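Local atomic coordinates of SusD/RagB family nutrient-binding outer membrane lipoprotein (Bacteroides vulgatus, PDB entry 4F7A), a protein that probably binds glycans at the cell surface as a SusD-like outer membrane lipoprotein, with mucin O-glycans the likely ligands. Residues T461-Q475 with L488-L502. Numbering follows the deposited sequence.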
loop_
_atom_site.group_PDB
_atom_site.type_symbol
_atom_site.label_atom_id
_atom_site.label_comp_id
_atom_site.label_asym_id
_atom_site.label_seq_id
_atom_site.Cartn_x
_atom_site.Cartn_y
_atom_site.Cartn_z
ATOM N N THR A 461 4.832 -17.322 17.353
ATOM C CA THR A 461 4.466 -15.893 17.481
ATOM C C THR A 461 3.463 -15.432 16.419
ATOM O O THR A 461 2.723 -14.478 16.642
ATOM C CB THR A 461 5.699 -14.976 17.468
ATOM O OG1 THR A 461 6.386 -15.118 16.219
ATOM C CG2 THR A 461 6.659 -15.313 18.655
ATOM N N ILE A 462 3.421 -16.142 15.291
ATOM C CA ILE A 462 2.455 -15.897 14.222
ATOM C C ILE A 462 1.683 -17.189 13.899
ATOM O O ILE A 462 2.286 -18.263 13.758
ATOM C CB ILE A 462 3.151 -15.420 12.947
ATOM C CG1 ILE A 462 4.051 -14.212 13.260
ATOM C CG2 ILE A 462 2.099 -15.061 11.873
ATOM C CD1 ILE A 462 4.853 -13.667 12.090
ATOM N N ASP A 463 0.367 -17.068 13.781
ATOM C CA ASP A 463 -0.523 -18.191 13.477
ATOM C C ASP A 463 -0.631 -18.354 11.957
ATOM O O ASP A 463 -0.864 -17.384 11.226
ATOM C CB ASP A 463 -1.911 -17.951 14.082
ATOM C CG ASP A 463 -2.863 -19.119 13.860
ATOM O OD1 ASP A 463 -2.681 -20.167 14.548
ATOM O OD2 ASP A 463 -3.787 -18.992 13.018
ATOM N N THR A 464 -0.468 -19.578 11.481
ATOM C CA THR A 464 -0.524 -19.846 10.044
ATOM C C THR A 464 -1.840 -19.372 9.415
ATOM O O THR A 464 -1.820 -18.652 8.433
ATOM C CB THR A 464 -0.302 -21.341 9.775
ATOM O OG1 THR A 464 1.045 -21.668 10.142
ATOM C CG2 THR A 464 -0.556 -21.689 8.293
ATOM N N ASP A 465 -2.975 -19.748 10.006
ATOM C CA ASP A 465 -4.281 -19.394 9.449
ATOM C C ASP A 465 -4.692 -17.915 9.642
ATOM O O ASP A 465 -5.235 -17.291 8.720
ATOM C CB ASP A 465 -5.367 -20.346 9.973
ATOM C CG ASP A 465 -5.340 -21.709 9.255
ATOM O OD1 ASP A 465 -5.012 -21.739 8.055
ATOM O OD2 ASP A 465 -5.620 -22.741 9.897
ATOM N N ILE A 466 -4.426 -17.337 10.814
ATOM C CA ILE A 466 -4.718 -15.913 10.988
ATOM C C ILE A 466 -3.804 -15.099 10.046
ATOM O O ILE A 466 -4.224 -14.101 9.464
ATOM C CB ILE A 466 -4.575 -15.475 12.442
ATOM C CG1 ILE A 466 -5.688 -16.134 13.288
ATOM C CG2 ILE A 466 -4.642 -13.961 12.586
ATOM C CD1 ILE A 466 -5.382 -16.142 14.790
HETATM N N MSE A 467 -2.572 -15.569 9.910
HETATM C CA MSE A 467 -1.518 -14.964 9.108
HETATM C C MSE A 467 -0.895 -13.760 9.828
HETATM O O MSE A 467 -1.431 -13.269 10.856
HETATM C CB MSE A 467 -1.993 -14.591 7.693
HETATM C CG MSE A 467 -2.807 -15.676 7.000
HETATM SE SE MSE A 467 -3.241 -15.234 5.162
HETATM C CE MSE A 467 -1.440 -15.442 4.452
ATOM N N ILE A 468 0.236 -13.314 9.289
ATOM C CA ILE A 468 0.981 -12.206 9.873
ATOM C C ILE A 468 0.093 -10.946 9.950
ATOM O O ILE A 468 -0.675 -10.634 9.012
ATOM C CB ILE A 468 2.322 -11.973 9.106
ATOM C CG1 ILE A 468 3.147 -10.888 9.788
ATOM C CG2 ILE A 468 2.102 -11.629 7.601
ATOM C CD1 ILE A 468 4.598 -10.760 9.202
ATOM N N ARG A 469 0.166 -10.264 11.092
ATOM C CA ARG A 469 -0.715 -9.140 11.398
ATOM C C ARG A 469 -0.030 -7.773 11.318
ATOM O O ARG A 469 -0.701 -6.748 11.238
ATOM C CB ARG A 469 -1.271 -9.295 12.816
ATOM C CG ARG A 469 -2.125 -10.530 13.082
ATOM C CD ARG A 469 -3.471 -10.469 12.341
ATOM N NE ARG A 469 -3.394 -11.038 11.000
ATOM C CZ ARG A 469 -4.203 -10.724 9.984
ATOM N NH1 ARG A 469 -5.097 -9.743 10.118
ATOM N NH2 ARG A 469 -4.084 -11.359 8.808
ATOM N N ARG A 470 1.299 -7.769 11.419
ATOM C CA ARG A 470 2.083 -6.551 11.534
ATOM C C ARG A 470 3.550 -6.921 11.498
ATOM O O ARG A 470 3.915 -8.094 11.577
ATOM C CB ARG A 470 1.795 -5.825 12.861
ATOM C CG ARG A 470 2.244 -6.600 14.115
ATOM C CD ARG A 470 1.883 -5.906 15.390
ATOM N NE ARG A 470 2.720 -4.751 15.678
ATOM C CZ ARG A 470 3.883 -4.777 16.336
ATOM N NH1 ARG A 470 4.399 -5.915 16.805
ATOM N NH2 ARG A 470 4.525 -3.630 16.559
ATOM N N LEU A 471 4.393 -5.905 11.418
ATOM C CA LEU A 471 5.823 -6.082 11.654
ATOM C C LEU A 471 6.172 -5.631 13.061
ATOM O O LEU A 471 5.587 -4.670 13.586
ATOM C CB LEU A 471 6.656 -5.289 10.636
ATOM C CG LEU A 471 6.449 -5.666 9.160
ATOM C CD1 LEU A 471 7.477 -4.900 8.293
ATOM C CD2 LEU A 471 6.500 -7.195 8.919
ATOM N N PRO A 472 7.136 -6.303 13.689
ATOM C CA PRO A 472 7.581 -5.825 15.016
ATOM C C PRO A 472 8.203 -4.440 14.963
ATOM O O PRO A 472 8.698 -4.034 13.926
ATOM C CB PRO A 472 8.636 -6.851 15.442
ATOM C CG PRO A 472 8.344 -8.068 14.601
ATOM C CD PRO A 472 7.847 -7.519 13.274
ATOM N N PHE A 473 8.182 -3.736 16.087
ATOM C CA PHE A 473 8.832 -2.445 16.182
ATOM C C PHE A 473 10.336 -2.520 15.856
ATOM O O PHE A 473 10.980 -3.572 15.976
ATOM C CB PHE A 473 8.647 -1.835 17.580
ATOM C CG PHE A 473 7.230 -1.553 17.952
ATOM C CD1 PHE A 473 6.485 -0.646 17.219
ATOM C CD2 PHE A 473 6.664 -2.131 19.086
ATOM C CE1 PHE A 473 5.202 -0.355 17.569
ATOM C CE2 PHE A 473 5.369 -1.856 19.443
ATOM C CZ PHE A 473 4.626 -0.951 18.662
ATOM N N SER A 474 10.882 -1.402 15.412
ATOM C CA SER A 474 12.306 -1.334 15.085
ATOM C C SER A 474 13.162 -1.544 16.321
ATOM O O SER A 474 13.129 -0.701 17.233
ATOM C CB SER A 474 12.658 0.022 14.500
ATOM O OG SER A 474 14.071 0.135 14.375
ATOM N N GLN A 475 13.973 -2.616 16.329
ATOM C CA GLN A 475 14.944 -2.798 17.400
ATOM C C GLN A 475 16.093 -1.801 17.320
ATOM O O GLN A 475 16.729 -1.538 18.332
ATOM C CB GLN A 475 15.465 -4.232 17.478
ATOM C CG GLN A 475 14.447 -5.184 18.122
ATOM C CD GLN A 475 14.104 -4.790 19.556
ATOM O OE1 GLN A 475 14.991 -4.614 20.407
ATOM N NE2 GLN A 475 12.816 -4.664 19.836
ATOM N N LEU A 488 5.749 2.275 23.075
ATOM C CA LEU A 488 5.198 1.718 21.855
ATOM C C LEU A 488 4.501 0.380 22.156
ATOM O O LEU A 488 3.388 0.142 21.693
ATOM C CB LEU A 488 6.294 1.517 20.810
ATOM C CG LEU A 488 6.820 2.777 20.118
ATOM C CD1 LEU A 488 8.144 2.457 19.390
ATOM C CD2 LEU A 488 5.766 3.346 19.132
ATOM N N CYS A 489 5.161 -0.471 22.940
ATOM C CA CYS A 489 4.585 -1.728 23.390
ATOM C C CYS A 489 3.287 -1.567 24.187
ATOM O O CYS A 489 2.295 -2.271 23.912
ATOM C CB CYS A 489 5.605 -2.524 24.204
ATOM S SG CYS A 489 6.915 -3.201 23.139
ATOM N N THR A 490 3.286 -0.640 25.142
ATOM C CA THR A 490 2.061 -0.280 25.867
ATOM C C THR A 490 0.932 0.150 24.934
ATOM O O THR A 490 -0.208 -0.335 25.063
ATOM C CB THR A 490 2.346 0.809 26.901
ATOM O OG1 THR A 490 3.349 0.311 27.799
ATOM C CG2 THR A 490 1.059 1.216 27.705
ATOM N N ALA A 491 1.245 1.013 23.974
ATOM C CA ALA A 491 0.247 1.497 23.002
ATOM C C ALA A 491 -0.262 0.386 22.096
ATOM O O ALA A 491 -1.372 0.463 21.606
ATOM C CB ALA A 491 0.811 2.673 22.143
ATOM N N LEU A 492 0.558 -0.636 21.845
ATOM C CA LEU A 492 0.148 -1.747 20.995
ATOM C C LEU A 492 -0.925 -2.605 21.636
ATOM O O LEU A 492 -1.784 -3.180 20.936
ATOM C CB LEU A 492 1.335 -2.618 20.665
ATOM C CG LEU A 492 1.163 -3.817 19.757
ATOM C CD1 LEU A 492 0.681 -3.378 18.361
ATOM C CD2 LEU A 492 2.484 -4.552 19.695
ATOM N N GLY A 493 -0.864 -2.729 22.960
ATOM C CA GLY A 493 -1.881 -3.494 23.701
ATOM C C GLY A 493 -1.735 -4.994 23.529
ATOM O O GLY A 493 -2.702 -5.724 23.679
ATOM N N GLY A 494 -0.537 -5.448 23.173
ATOM C CA GLY A 494 -0.257 -6.865 22.961
ATOM C C GLY A 494 1.234 -7.077 22.781
ATOM O O GLY A 494 2.006 -6.108 22.763
ATOM N N ALA A 495 1.644 -8.326 22.626
ATOM C CA ALA A 495 3.063 -8.651 22.425
ATOM C C ALA A 495 3.625 -7.998 21.155
ATOM O O ALA A 495 2.938 -7.950 20.129
ATOM C CB ALA A 495 3.271 -10.181 22.385
ATOM N N ASP A 496 4.869 -7.498 21.224
ATOM C CA ASP A 496 5.535 -6.936 20.058
ATOM C C ASP A 496 6.085 -8.050 19.151
ATOM O O ASP A 496 7.272 -8.354 19.153
ATOM C CB ASP A 496 6.667 -5.997 20.463
ATOM C CG ASP A 496 7.397 -5.437 19.262
ATOM O OD1 ASP A 496 6.748 -5.309 18.203
ATOM O OD2 ASP A 496 8.598 -5.138 19.375
ATOM N N ASN A 497 5.185 -8.685 18.418
ATOM C CA ASN A 497 5.553 -9.692 17.435
ATOM C C ASN A 497 4.557 -9.621 16.280
ATOM O O ASN A 497 3.654 -8.784 16.280
ATOM C CB ASN A 497 5.660 -11.078 18.083
ATOM C CG ASN A 497 4.340 -11.599 18.633
ATOM O OD1 ASN A 497 3.291 -11.395 18.040
ATOM N ND2 ASN A 497 4.407 -12.330 19.765
ATOM N N GLY A 498 4.721 -10.500 15.302
ATOM C CA GLY A 498 3.942 -10.429 14.101
ATOM C C GLY A 498 2.514 -10.933 14.230
ATOM O O GLY A 498 1.760 -10.835 13.263
ATOM N N GLY A 499 2.140 -11.493 15.392
ATOM C CA GLY A 499 0.801 -12.053 15.576
ATOM C C GLY A 499 -0.205 -11.127 16.255
ATOM O O GLY A 499 -1.389 -11.472 16.388
ATOM N N THR A 500 0.250 -9.970 16.710
ATOM C CA THR A 500 -0.638 -9.033 17.390
ATOM C C THR A 500 -1.409 -8.147 16.405
ATOM O O THR A 500 -0.812 -7.450 15.590
ATOM C CB THR A 500 0.150 -8.163 18.350
ATOM O OG1 THR A 500 0.682 -8.999 19.380
ATOM C CG2 THR A 500 -0.740 -7.076 18.958
ATOM N N ARG A 501 -2.736 -8.172 16.491
ATOM C CA ARG A 501 -3.571 -7.369 15.623
ATOM C C ARG A 501 -3.416 -5.869 15.891
ATOM O O ARG A 501 -3.417 -5.412 17.056
ATOM C CB ARG A 501 -5.060 -7.744 15.781
ATOM C CG ARG A 501 -5.416 -9.132 15.303
ATOM C CD ARG A 501 -6.905 -9.341 15.351
ATOM N NE ARG A 501 -7.256 -10.743 15.158
ATOM C CZ ARG A 501 -7.371 -11.355 13.983
ATOM N NH1 ARG A 501 -7.166 -10.721 12.827
ATOM N NH2 ARG A 501 -7.702 -12.638 13.964
ATOM N N LEU A 502 -3.362 -5.103 14.802
ATOM C CA LEU A 502 -3.408 -3.648 14.905
ATOM C C LEU A 502 -4.816 -3.186 15.246
ATOM O O LEU A 502 -5.772 -3.960 15.133
ATOM C CB LEU A 502 -2.895 -3.017 13.619
ATOM C CG LEU A 502 -1.460 -3.424 13.285
ATOM C CD1 LEU A 502 -0.979 -2.687 12.048
ATOM C CD2 LEU A 502 -0.529 -3.174 14.507
HETATM O O HOH W 1 6.875 -12.501 15.123
HETATM O O HOH W 2 -3.236 -6.216 12.191
HETATM O O HOH W 3 10.815 -5.330 17.968
#
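Arg469 N donates to Gly498 O at 2.8 Å, the one backbone-to-backbone hydrogen bond between 461-475 and 488-502, and Gly498 lies in a type I turn from Asn497 to Thr500. A side chain at Gly498 would run into Ile462 CD1, and one at Gly499 into Thr461 O. Asn497 OD1 accepts from Gly499 N in an Asx turn, which probably stiffens this corner.

Arg470 carries most of the polar contact. Its CG sits between the backbone N and the carbonyl carbon (chi1 66°), and a bend at chi3 brings the guanidinium up to Asp496. NH1 and NH2 both reach Asp496 OD1, end-on, in a salt bridge. NH1 is the closer at 2.8 Å, on the anti lone pair of Asp496 OD1; NH2 comes to the same side, 31° out of the carboxylate plane. NH1 also donates to Asn497 O at 3.0 Å, from above the carbonyl plane. NH2 has a further acceptor in Tyr132 O. Leu492 CD2 lies 3.6 Å above the guanidinium plane of Arg470, over its centre.

Phe473 N takes the syn lone pair of Asp496 OD1 at 3.0 Å. The Phe473 ring is sandwiched. Arg470 NH2 sits over the centre of one face, and Leu488 CB makes a CH-pi contact with the other, 3.7 Å from the centroid. Asp496 OD2 binds Tyr485 OH and a water shared with Phe473 O and Gln475 NE2.

Arg469 and Arg501 run side by side, and Asp505 bridges to both, which should offset their like charges.

With an alanine here instead of Arg470, the Asp496 carboxylate would probably lose its countercharge and the Phe473 ring the guanidinium nitrogen over one face. Three N-H donors on one carboxylate oxygen imply a firmly fixed Asp496, probably held ionised, that ties the stretch after helix 482-492 to the loop before helix 475-480.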